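IPT/TIG domain-containing protein (Bacteroides thetaiotaomicron, PDB 3TC9) is of unconfirmed function but probably serves as an auxiliary nutrient-binding protein, joining an immunoglobulin-like IPT/TIG domain to a six-bladed beta-propeller. Local coordinates at residues B[31-42]-B[60-71]; B[375-386]-B[392-400]. All blocks are in the same frame, centred on the assembly; numbering follows the deposited sequence.

Contact 1 of 2, residues B[31-42]-B[60-71]; sequences GTRMLLYGENFG and VGAKGKSLYCVV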
loop_
_atom_site.group_PDB
_atom_site.type_symbol
_atom_site.label_atom_id
_atom_site.label_comp_id
_atom_site.label_asym_id
_atom_site.label_seq_id
_atom_site.Cartn_x
_atom_site.Cartn_y
_atom_site.Cartn_z
ATOM N N GLY B 31 18.795 -13.904 11.934
ATOM C CA GLY B 31 18.909 -15.296 12.359
ATOM C C GLY B 31 19.222 -16.306 11.273
ATOM O O GLY B 31 19.237 -17.499 11.553
ATOM N N THR B 32 19.462 -15.861 10.026
ATOM C CA THR B 32 19.835 -16.777 8.943
ATOM C C THR B 32 21.185 -17.381 9.285
ATOM O O THR B 32 22.112 -16.648 9.653
ATOM C CB THR B 32 19.884 -16.055 7.578
ATOM O OG1 THR B 32 18.580 -15.644 7.196
ATOM C CG2 THR B 32 20.487 -16.913 6.473
ATOM N N ARG B 33 21.274 -18.722 9.159
ATOM C CA ARG B 33 22.501 -19.487 9.396
ATOM C C ARG B 33 23.313 -19.427 8.122
ATOM O O ARG B 33 22.932 -20.001 7.111
ATOM C CB ARG B 33 22.182 -20.938 9.832
ATOM C CG ARG B 33 23.404 -21.846 10.079
ATOM C CD ARG B 33 22.962 -23.259 10.450
ATOM N NE ARG B 33 24.076 -24.199 10.606
ATOM C CZ ARG B 33 24.650 -24.508 11.766
ATOM N NH1 ARG B 33 24.241 -23.939 12.891
ATOM N NH2 ARG B 33 25.638 -25.387 11.808
HETATM N N MSE B 34 24.379 -18.651 8.140
HETATM C CA MSE B 34 25.219 -18.483 6.958
HETATM C C MSE B 34 26.403 -19.459 6.972
HETATM O O MSE B 34 26.953 -19.751 8.013
HETATM C CB MSE B 34 25.711 -17.024 6.872
HETATM C CG MSE B 34 26.613 -16.749 5.679
HETATM SE SE MSE B 34 27.387 -14.990 5.779
HETATM C CE MSE B 34 25.789 -13.947 5.197
ATOM N N LEU B 35 26.787 -19.923 5.800
ATOM C CA LEU B 35 27.939 -20.788 5.587
ATOM C C LEU B 35 28.985 -20.032 4.758
ATOM O O LEU B 35 28.720 -19.692 3.604
ATOM C CB LEU B 35 27.504 -22.098 4.879
ATOM C CG LEU B 35 28.598 -23.011 4.273
ATOM C CD1 LEU B 35 29.639 -23.417 5.302
ATOM C CD2 LEU B 35 27.954 -24.256 3.630
ATOM N N LEU B 36 30.157 -19.759 5.357
ATOM C CA LEU B 36 31.257 -19.105 4.655
ATOM C C LEU B 36 32.289 -20.116 4.191
ATOM O O LEU B 36 32.732 -20.942 4.983
ATOM C CB LEU B 36 31.974 -18.081 5.550
ATOM C CG LEU B 36 31.378 -16.702 5.781
ATOM C CD1 LEU B 36 32.348 -15.871 6.652
ATOM C CD2 LEU B 36 31.200 -15.950 4.496
ATOM N N TYR B 37 32.726 -20.005 2.950
ATOM C CA TYR B 37 33.816 -20.805 2.417
ATOM C C TYR B 37 35.035 -19.913 2.265
ATOM O O TYR B 37 34.909 -18.716 2.018
ATOM C CB TYR B 37 33.456 -21.453 1.067
ATOM C CG TYR B 37 32.651 -22.728 1.146
ATOM C CD1 TYR B 37 32.486 -23.400 2.351
ATOM C CD2 TYR B 37 32.041 -23.259 0.015
ATOM C CE1 TYR B 37 31.682 -24.539 2.442
ATOM C CE2 TYR B 37 31.286 -24.433 0.082
ATOM C CZ TYR B 37 31.107 -25.069 1.301
ATOM O OH TYR B 37 30.372 -26.223 1.394
ATOM N N GLY B 38 36.206 -20.492 2.396
ATOM C CA GLY B 38 37.426 -19.730 2.227
ATOM C C GLY B 38 38.662 -20.516 2.563
ATOM O O GLY B 38 38.713 -21.734 2.382
ATOM N N GLU B 39 39.685 -19.788 2.995
ATOM C CA GLU B 39 41.000 -20.319 3.344
ATOM C C GLU B 39 41.490 -19.795 4.686
ATOM O O GLU B 39 41.357 -18.599 4.957
ATOM C CB GLU B 39 42.046 -19.885 2.281
ATOM C CG GLU B 39 41.715 -20.192 0.833
ATOM C CD GLU B 39 42.512 -21.338 0.251
ATOM O OE1 GLU B 39 43.731 -21.159 0.011
ATOM O OE2 GLU B 39 41.909 -22.410 0.018
ATOM N N ASN B 40 42.125 -20.672 5.483
ATOM C CA ASN B 40 42.875 -20.335 6.700
ATOM C C ASN B 40 42.051 -19.601 7.786
ATOM O O ASN B 40 42.484 -18.583 8.346
ATOM C CB ASN B 40 44.105 -19.503 6.310
ATOM C CG ASN B 40 45.195 -19.489 7.331
ATOM O OD1 ASN B 40 45.382 -20.443 8.083
ATOM N ND2 ASN B 40 45.957 -18.404 7.368
ATOM N N PHE B 41 40.884 -20.148 8.095
ATOM C CA PHE B 41 40.031 -19.614 9.157
ATOM C C PHE B 41 40.455 -20.166 10.526
ATOM O O PHE B 41 40.187 -19.543 11.567
ATOM C CB PHE B 41 38.574 -19.995 8.903
ATOM C CG PHE B 41 37.905 -19.429 7.681
ATOM C CD1 PHE B 41 38.385 -18.272 7.077
ATOM C CD2 PHE B 41 36.765 -20.030 7.151
ATOM C CE1 PHE B 41 37.757 -17.745 5.952
ATOM C CE2 PHE B 41 36.123 -19.485 6.034
ATOM C CZ PHE B 41 36.604 -18.329 5.464
ATOM N N GLY B 42 41.070 -21.349 10.511
ATOM C CA GLY B 42 41.392 -22.089 11.717
ATOM C C GLY B 42 40.127 -22.785 12.191
ATOM O O GLY B 42 39.082 -22.724 11.534
ATOM N N VAL B 60 29.488 -19.904 14.875
ATOM C CA VAL B 60 28.936 -21.057 15.610
ATOM C C VAL B 60 29.655 -22.379 15.243
ATOM O O VAL B 60 29.486 -23.390 15.912
ATOM C CB VAL B 60 27.372 -21.153 15.456
ATOM C CG1 VAL B 60 26.684 -19.915 16.032
ATOM C CG2 VAL B 60 26.935 -21.355 14.009
ATOM N N GLY B 61 30.473 -22.337 14.206
ATOM C CA GLY B 61 31.253 -23.480 13.750
ATOM C C GLY B 61 32.400 -23.026 12.881
ATOM O O GLY B 61 32.275 -22.006 12.198
ATOM N N ALA B 62 33.542 -23.743 12.942
ATOM C CA ALA B 62 34.744 -23.436 12.144
ATOM C C ALA B 62 35.530 -24.722 11.830
ATOM O O ALA B 62 35.916 -25.460 12.746
ATOM C CB ALA B 62 35.629 -22.420 12.869
ATOM N N LYS B 63 35.768 -24.981 10.538
ATOM C CA LYS B 63 36.497 -26.170 10.070
ATOM C C LYS B 63 37.747 -25.829 9.197
ATOM O O LYS B 63 38.146 -26.656 8.381
ATOM C CB LYS B 63 35.551 -27.100 9.277
ATOM C CG LYS B 63 34.442 -27.744 10.094
ATOM C CD LYS B 63 33.510 -28.548 9.178
ATOM C CE LYS B 63 32.428 -29.300 9.918
ATOM N NZ LYS B 63 31.371 -29.797 8.994
ATOM N N GLY B 64 38.341 -24.643 9.366
ATOM C CA GLY B 64 39.511 -24.239 8.593
ATOM C C GLY B 64 39.191 -23.643 7.231
ATOM O O GLY B 64 39.611 -22.524 6.941
ATOM N N LYS B 65 38.472 -24.404 6.360
ATOM C CA LYS B 65 38.073 -23.995 4.993
ATOM C C LYS B 65 36.623 -23.487 4.956
ATOM O O LYS B 65 36.165 -22.946 3.948
ATOM C CB LYS B 65 38.226 -25.158 3.985
ATOM C CG LYS B 65 39.674 -25.617 3.707
ATOM C CD LYS B 65 40.357 -24.956 2.484
ATOM C CE LYS B 65 41.800 -25.420 2.321
ATOM N NZ LYS B 65 42.746 -24.310 1.983
ATOM N N SER B 66 35.914 -23.657 6.059
ATOM C CA SER B 66 34.535 -23.224 6.206
ATOM C C SER B 66 34.222 -22.838 7.653
ATOM O O SER B 66 34.924 -23.235 8.596
ATOM C CB SER B 66 33.566 -24.318 5.745
ATOM O OG SER B 66 33.728 -25.474 6.545
ATOM N N LEU B 67 33.195 -22.022 7.796
ATOM C CA LEU B 67 32.644 -21.625 9.071
ATOM C C LEU B 67 31.154 -21.332 8.919
ATOM O O LEU B 67 30.672 -21.021 7.838
ATOM C CB LEU B 67 33.389 -20.446 9.742
ATOM C CG LEU B 67 33.301 -19.062 9.140
ATOM C CD1 LEU B 67 32.015 -18.319 9.601
ATOM C CD2 LEU B 67 34.497 -18.288 9.533
ATOM N N TYR B 68 30.451 -21.419 10.032
ATOM C CA TYR B 68 29.057 -21.078 10.179
ATOM C C TYR B 68 28.947 -19.855 11.086
ATOM O O TYR B 68 29.622 -19.772 12.117
ATOM C CB TYR B 68 28.286 -22.256 10.792
ATOM C CG TYR B 68 27.856 -23.354 9.845
ATOM C CD1 TYR B 68 26.852 -23.136 8.903
ATOM C CD2 TYR B 68 28.343 -24.649 9.988
ATOM C CE1 TYR B 68 26.403 -24.162 8.074
ATOM C CE2 TYR B 68 27.887 -25.690 9.180
ATOM C CZ TYR B 68 26.925 -25.442 8.215
ATOM O OH TYR B 68 26.507 -26.476 7.399
ATOM N N CYS B 69 28.108 -18.904 10.704
ATOM C CA CYS B 69 27.812 -17.754 11.548
ATOM C C CYS B 69 26.306 -17.451 11.427
ATOM O O CYS B 69 25.624 -18.063 10.599
ATOM C CB CYS B 69 28.690 -16.553 11.208
ATOM S SG CYS B 69 28.478 -15.943 9.528
ATOM N N VAL B 70 25.779 -16.579 12.290
ATOM C CA VAL B 70 24.343 -16.271 12.311
ATOM C C VAL B 70 24.169 -14.796 11.982
ATOM O O VAL B 70 24.827 -13.959 12.602
ATOM C CB VAL B 70 23.716 -16.672 13.679
ATOM C CG1 VAL B 70 22.206 -16.411 13.705
ATOM C CG2 VAL B 70 23.999 -18.141 13.991
ATOM N N VAL B 71 23.341 -14.485 10.956
ATOM C CA VAL B 71 23.121 -13.100 10.528
ATOM C C VAL B 71 22.450 -12.322 11.685
ATOM O O VAL B 71 21.405 -12.734 12.172
ATOM C CB VAL B 71 22.340 -12.996 9.200
ATOM C CG1 VAL B 71 21.903 -11.558 8.928
ATOM C CG2 VAL B 71 23.193 -13.524 8.053
HETATM O O HOH W 1 42.698 -23.358 4.887
#
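With CG anti to the backbone N (chi1 179°) and its chain extended as far as NE, Arg33, in one of its two deposited conformers, reaches over the ring of Tyr68. In that conformer CZ stands 3.9 Å from the centroid of the Tyr68 ring, close to the ring normal, a cation-pi contact with the guanidinium and ring planes turned 44° apart. CD1 of Leu35 lies over the opposite face. Strands 33-39 and 66-70 are antiparallel neighbours in the immunoglobulin-like IPT/TIG domain, paired from Arg33 with Val70 to Tyr37 with Ser66. Strand 55-62 continues the sheet beyond strand 66-70, with a classic beta bulge where Val60 and Gly61 both face Tyr68. On the buried face, Leu36 and Leu67 lie side by side, their CD1 atoms 3.8 Å apart. CD2 of Leu67 makes a CH-pi contact over one face of the Phe41 ring, 4.1 Å from its centroid, and Leu82 of strand 80-85 touches all three side chains. At the exposed turn, Lys65 NZ forms a salt bridge with Glu39 OE2 at 2.9 Å, approaching from above the carboxylate plane; a water joins the same NZ to Asn40 N.

Contact 2 of 2, residues B[375-386]-B[392-400]; sequences TFAGRGSNGTSG and LRQEARFNH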
loop_
_atom_site.group_PDB
_atom_site.type_symbol
_atom_site.label_atom_id
_atom_site.label_comp_id
_atom_site.label_asym_id
_atom_site.label_seq_id
_atom_site.Cartn_x
_atom_site.Cartn_y
_atom_site.Cartn_z
ATOM N N THR B 375 -3.710 -16.616 13.245
ATOM C CA THR B 375 -3.048 -15.983 14.373
ATOM C C THR B 375 -1.903 -15.158 13.840
ATOM O O THR B 375 -1.073 -15.649 13.073
ATOM C CB THR B 375 -2.632 -17.027 15.397
ATOM O OG1 THR B 375 -3.827 -17.654 15.838
ATOM C CG2 THR B 375 -1.831 -16.430 16.605
ATOM N N PHE B 376 -1.862 -13.898 14.234
ATOM C CA PHE B 376 -0.827 -13.000 13.771
ATOM C C PHE B 376 0.395 -13.019 14.665
ATOM O O PHE B 376 1.522 -13.104 14.161
ATOM C CB PHE B 376 -1.404 -11.571 13.680
ATOM C CG PHE B 376 -0.466 -10.485 13.188
ATOM C CD1 PHE B 376 0.160 -10.590 11.947
ATOM C CD2 PHE B 376 -0.279 -9.320 13.925
ATOM C CE1 PHE B 376 0.969 -9.554 11.463
ATOM C CE2 PHE B 376 0.519 -8.285 13.441
ATOM C CZ PHE B 376 1.118 -8.394 12.203
ATOM N N ALA B 377 0.190 -12.902 15.994
ATOM C CA ALA B 377 1.307 -12.756 16.928
ATOM C C ALA B 377 0.966 -13.270 18.278
ATOM O O ALA B 377 -0.179 -13.191 18.696
ATOM C CB ALA B 377 1.704 -11.286 17.043
ATOM N N GLY B 378 1.981 -13.774 18.968
ATOM C CA GLY B 378 1.825 -14.309 20.313
ATOM C C GLY B 378 1.979 -15.804 20.322
ATOM O O GLY B 378 2.121 -16.430 19.263
ATOM N N ARG B 379 1.949 -16.380 21.548
ATOM C CA ARG B 379 2.068 -17.806 21.815
ATOM C C ARG B 379 3.442 -18.361 21.366
ATOM O O ARG B 379 3.571 -19.543 21.112
ATOM C CB ARG B 379 0.891 -18.610 21.190
ATOM C CG ARG B 379 -0.475 -18.079 21.591
ATOM C CD ARG B 379 -1.593 -18.785 20.875
ATOM N NE ARG B 379 -1.752 -20.180 21.311
ATOM C CZ ARG B 379 -2.521 -20.569 22.320
ATOM N NH1 ARG B 379 -3.188 -19.677 23.037
ATOM N NH2 ARG B 379 -2.628 -21.854 22.620
ATOM N N GLY B 380 4.466 -17.518 21.356
ATOM C CA GLY B 380 5.825 -17.943 21.038
ATOM C C GLY B 380 6.498 -18.574 22.238
ATOM O O GLY B 380 5.869 -18.748 23.290
ATOM N N SER B 381 7.786 -18.930 22.087
ATOM C CA SER B 381 8.635 -19.491 23.147
ATOM C C SER B 381 8.023 -20.688 23.876
ATOM O O SER B 381 8.217 -20.847 25.092
ATOM C CB SER B 381 8.981 -18.425 24.184
ATOM O OG SER B 381 9.446 -17.211 23.619
ATOM N N ASN B 382 7.300 -21.535 23.140
ATOM C CA ASN B 382 6.718 -22.770 23.674
ATOM C C ASN B 382 5.721 -22.478 24.849
ATOM O O ASN B 382 5.568 -23.277 25.783
ATOM C CB ASN B 382 7.865 -23.742 24.087
ATOM C CG ASN B 382 7.459 -25.194 24.092
ATOM O OD1 ASN B 382 6.856 -25.705 23.127
ATOM N ND2 ASN B 382 7.786 -25.895 25.182
ATOM N N GLY B 383 5.001 -21.368 24.745
ATOM C CA GLY B 383 4.037 -20.987 25.770
ATOM C C GLY B 383 2.881 -20.170 25.256
ATOM O O GLY B 383 2.740 -19.967 24.054
ATOM N N THR B 384 2.019 -19.751 26.166
ATOM C CA THR B 384 0.860 -18.930 25.833
ATOM C C THR B 384 1.099 -17.572 26.454
ATOM O O THR B 384 1.603 -16.676 25.779
ATOM C CB THR B 384 -0.479 -19.592 26.245
ATOM O OG1 THR B 384 -0.448 -19.900 27.641
ATOM C CG2 THR B 384 -0.770 -20.862 25.450
ATOM N N SER B 385 0.759 -17.408 27.734
ATOM C CA SER B 385 0.959 -16.137 28.415
ATOM C C SER B 385 2.428 -15.953 28.799
ATOM O O SER B 385 3.129 -16.933 29.105
ATOM C CB SER B 385 0.098 -16.065 29.665
ATOM O OG SER B 385 0.401 -17.148 30.523
ATOM N N GLY B 386 2.848 -14.702 28.819
ATOM C CA GLY B 386 4.197 -14.336 29.218
ATOM C C GLY B 386 4.550 -12.956 28.740
ATOM O O GLY B 386 3.674 -12.171 28.359
ATOM N N LEU B 392 7.113 -12.740 15.813
ATOM C CA LEU B 392 5.650 -12.742 16.035
ATOM C C LEU B 392 5.090 -14.087 16.485
ATOM O O LEU B 392 4.327 -14.112 17.437
ATOM C CB LEU B 392 4.932 -12.312 14.753
ATOM C CG LEU B 392 4.597 -10.821 14.624
ATOM C CD1 LEU B 392 5.821 -9.963 14.765
ATOM C CD2 LEU B 392 3.945 -10.543 13.268
ATOM N N ARG B 393 5.502 -15.197 15.855
ATOM C CA ARG B 393 4.983 -16.514 16.189
ATOM C C ARG B 393 5.951 -17.416 16.941
ATOM O O ARG B 393 5.494 -18.246 17.701
ATOM C CB ARG B 393 4.509 -17.232 14.921
ATOM C CG ARG B 393 3.336 -16.538 14.218
ATOM C CD ARG B 393 2.055 -16.430 15.030
ATOM N NE ARG B 393 1.593 -17.720 15.561
ATOM C CZ ARG B 393 0.827 -18.582 14.903
ATOM N NH1 ARG B 393 0.407 -18.305 13.670
ATOM N NH2 ARG B 393 0.476 -19.728 15.468
ATOM N N GLN B 394 7.266 -17.276 16.731
ATOM C CA GLN B 394 8.294 -18.129 17.360
ATOM C C GLN B 394 8.740 -17.683 18.752
ATOM O O GLN B 394 9.012 -18.545 19.585
ATOM C CB GLN B 394 9.527 -18.243 16.448
ATOM C CG GLN B 394 9.278 -19.007 15.129
ATOM C CD GLN B 394 8.562 -20.323 15.382
ATOM O OE1 GLN B 394 9.111 -21.277 15.984
ATOM N NE2 GLN B 394 7.305 -20.390 14.986
ATOM N N GLU B 395 8.763 -16.375 19.026
ATOM C CA GLU B 395 9.277 -15.839 20.291
ATOM C C GLU B 395 8.277 -15.033 21.104
ATOM O O GLU B 395 8.205 -15.207 22.332
ATOM C CB GLU B 395 10.501 -14.915 20.015
ATOM C CG GLU B 395 11.675 -15.601 19.334
ATOM C CD GLU B 395 12.903 -14.736 19.088
ATOM O OE1 GLU B 395 12.756 -13.633 18.506
ATOM O OE2 GLU B 395 14.025 -15.217 19.382
ATOM N N ALA B 396 7.559 -14.113 20.446
ATOM C CA ALA B 396 6.681 -13.158 21.122
ATOM C C ALA B 396 5.576 -13.785 22.004
ATOM O O ALA B 396 4.951 -14.777 21.630
ATOM C CB ALA B 396 6.050 -12.224 20.110
ATOM N N ARG B 397 5.360 -13.187 23.191
ATOM C CA ARG B 397 4.299 -13.535 24.116
ATOM C C ARG B 397 3.691 -12.302 24.703
ATOM O O ARG B 397 4.390 -11.314 24.959
ATOM C CB ARG B 397 4.791 -14.406 25.256
ATOM C CG ARG B 397 4.863 -15.860 24.904
ATOM C CD ARG B 397 6.059 -16.360 25.629
ATOM N NE ARG B 397 5.730 -17.436 26.539
ATOM C CZ ARG B 397 6.566 -17.927 27.443
ATOM N NH1 ARG B 397 7.766 -17.378 27.622
ATOM N NH2 ARG B 397 6.206 -18.950 28.189
ATOM N N PHE B 398 2.376 -12.382 24.952
ATOM C CA PHE B 398 1.548 -11.363 25.604
ATOM C C PHE B 398 0.910 -11.979 26.817
ATOM O O PHE B 398 0.907 -13.196 26.938
ATOM C CB PHE B 398 0.454 -10.839 24.659
ATOM C CG PHE B 398 0.967 -10.317 23.352
ATOM C CD1 PHE B 398 1.458 -9.017 23.246
ATOM C CD2 PHE B 398 0.955 -11.119 22.213
ATOM C CE1 PHE B 398 1.931 -8.533 22.019
ATOM C CE2 PHE B 398 1.448 -10.643 20.999
ATOM C CZ PHE B 398 1.914 -9.346 20.905
ATOM N N ASN B 399 0.361 -11.169 27.703
ATOM C CA ASN B 399 -0.347 -11.665 28.869
ATOM C C ASN B 399 -1.610 -10.832 29.015
ATOM O O ASN B 399 -1.587 -9.739 29.564
ATOM C CB ASN B 399 0.528 -11.639 30.112
ATOM C CG ASN B 399 -0.004 -12.479 31.221
ATOM O OD1 ASN B 399 -1.168 -12.902 31.224
ATOM N ND2 ASN B 399 0.839 -12.695 32.220
ATOM N N HIS B 400 -2.706 -11.362 28.460
ATOM C CA HIS B 400 -4.043 -10.772 28.398
ATOM C C HIS B 400 -4.018 -9.493 27.554
ATOM O O HIS B 400 -4.261 -8.416 28.103
ATOM C CB HIS B 400 -4.611 -10.516 29.808
ATOM C CG HIS B 400 -5.020 -11.754 30.548
ATOM N ND1 HIS B 400 -4.882 -11.845 31.912
ATOM C CD2 HIS B 400 -5.569 -12.904 30.085
ATOM C CE1 HIS B 400 -5.379 -13.027 32.247
ATOM N NE2 HIS B 400 -5.793 -13.704 31.177
HETATM O O HOH W 2 -2.272 -19.241 11.949
HETATM O O HOH W 3 2.841 -18.726 17.994
HETATM O O HOH W 4 1.329 -14.973 23.898
HETATM O O HOH W 5 3.213 -19.744 29.148
#
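Leu392 lays CD2 over one face of the Phe376 ring, a CH-pi contact 3.8 Å from the ring centroid, where the chain leaving strand 372-376 of the six-bladed beta-propeller turns a corner at Ala377. The loop that follows packs against residues 392-400, which lead into strand 401-407 of the next sheet, so the contact lies between neighbouring blades. Its tight part combines an apolar cluster with backbone bonds made at glycines. CB of Ala377 sits 3.8 Å from CG of Leu392, and the edge of the Phe398 ring abuts CA of Gly378, with Val109 and Ile426 of the adjoining sheet closing round this cluster. Gly378 N donates to Leu392 O at 2.8 Å, and Gly380, packed against the backbone of Glu395 and Ala396, donates its N to Ala396 O. In the type I' turn from Gly380 to Gly383, Ser381 N bonds almost straight (177°) to Gln394 O, though from above that carbonyl's plane, while Ser381 OG donates to a lone pair of Glu395 O at 2.7 Å.

The looser side is bridged by water. Bends in the middle of the Arg397 chain carry CD past Gly380 O and bring the guanidinium over CB of Ser381; NH1 is held by Asn388, while a water links NH2 to Thr384 N and Ser385 O. A second water joins Arg379 N, Thr384 O and Phe398 N. Around Arg393, whose guanidinium has CG2 of Thr375 over one face, a third water lies in the guanidinium plane, accepting from NE at 2.9 Å and donating to both Gly378 O and Arg393 O.

How the contacts relate
Both segments of contact 1 precede those of contact 2 in the sequence. Their centres lie 32 Å apart and their nearest atoms about 9 Å, without touching. They share no sheet: contact 1 belongs to the immunoglobulin-like IPT/TIG domain, whereas contact 2 joins two sheets of the propeller. The link between the domains is nonetheless short, since strand 102-103 is the last of the first domain and strand 107-113 enters the propeller sheet that packs against contact 2. That sheet also contains the C-terminal strand 422-428. Contact 2 thus packs against the sheet in which early and late strands pair, consistent with ring closure as in other propellers, and contact 1 lies in the domain preceding it.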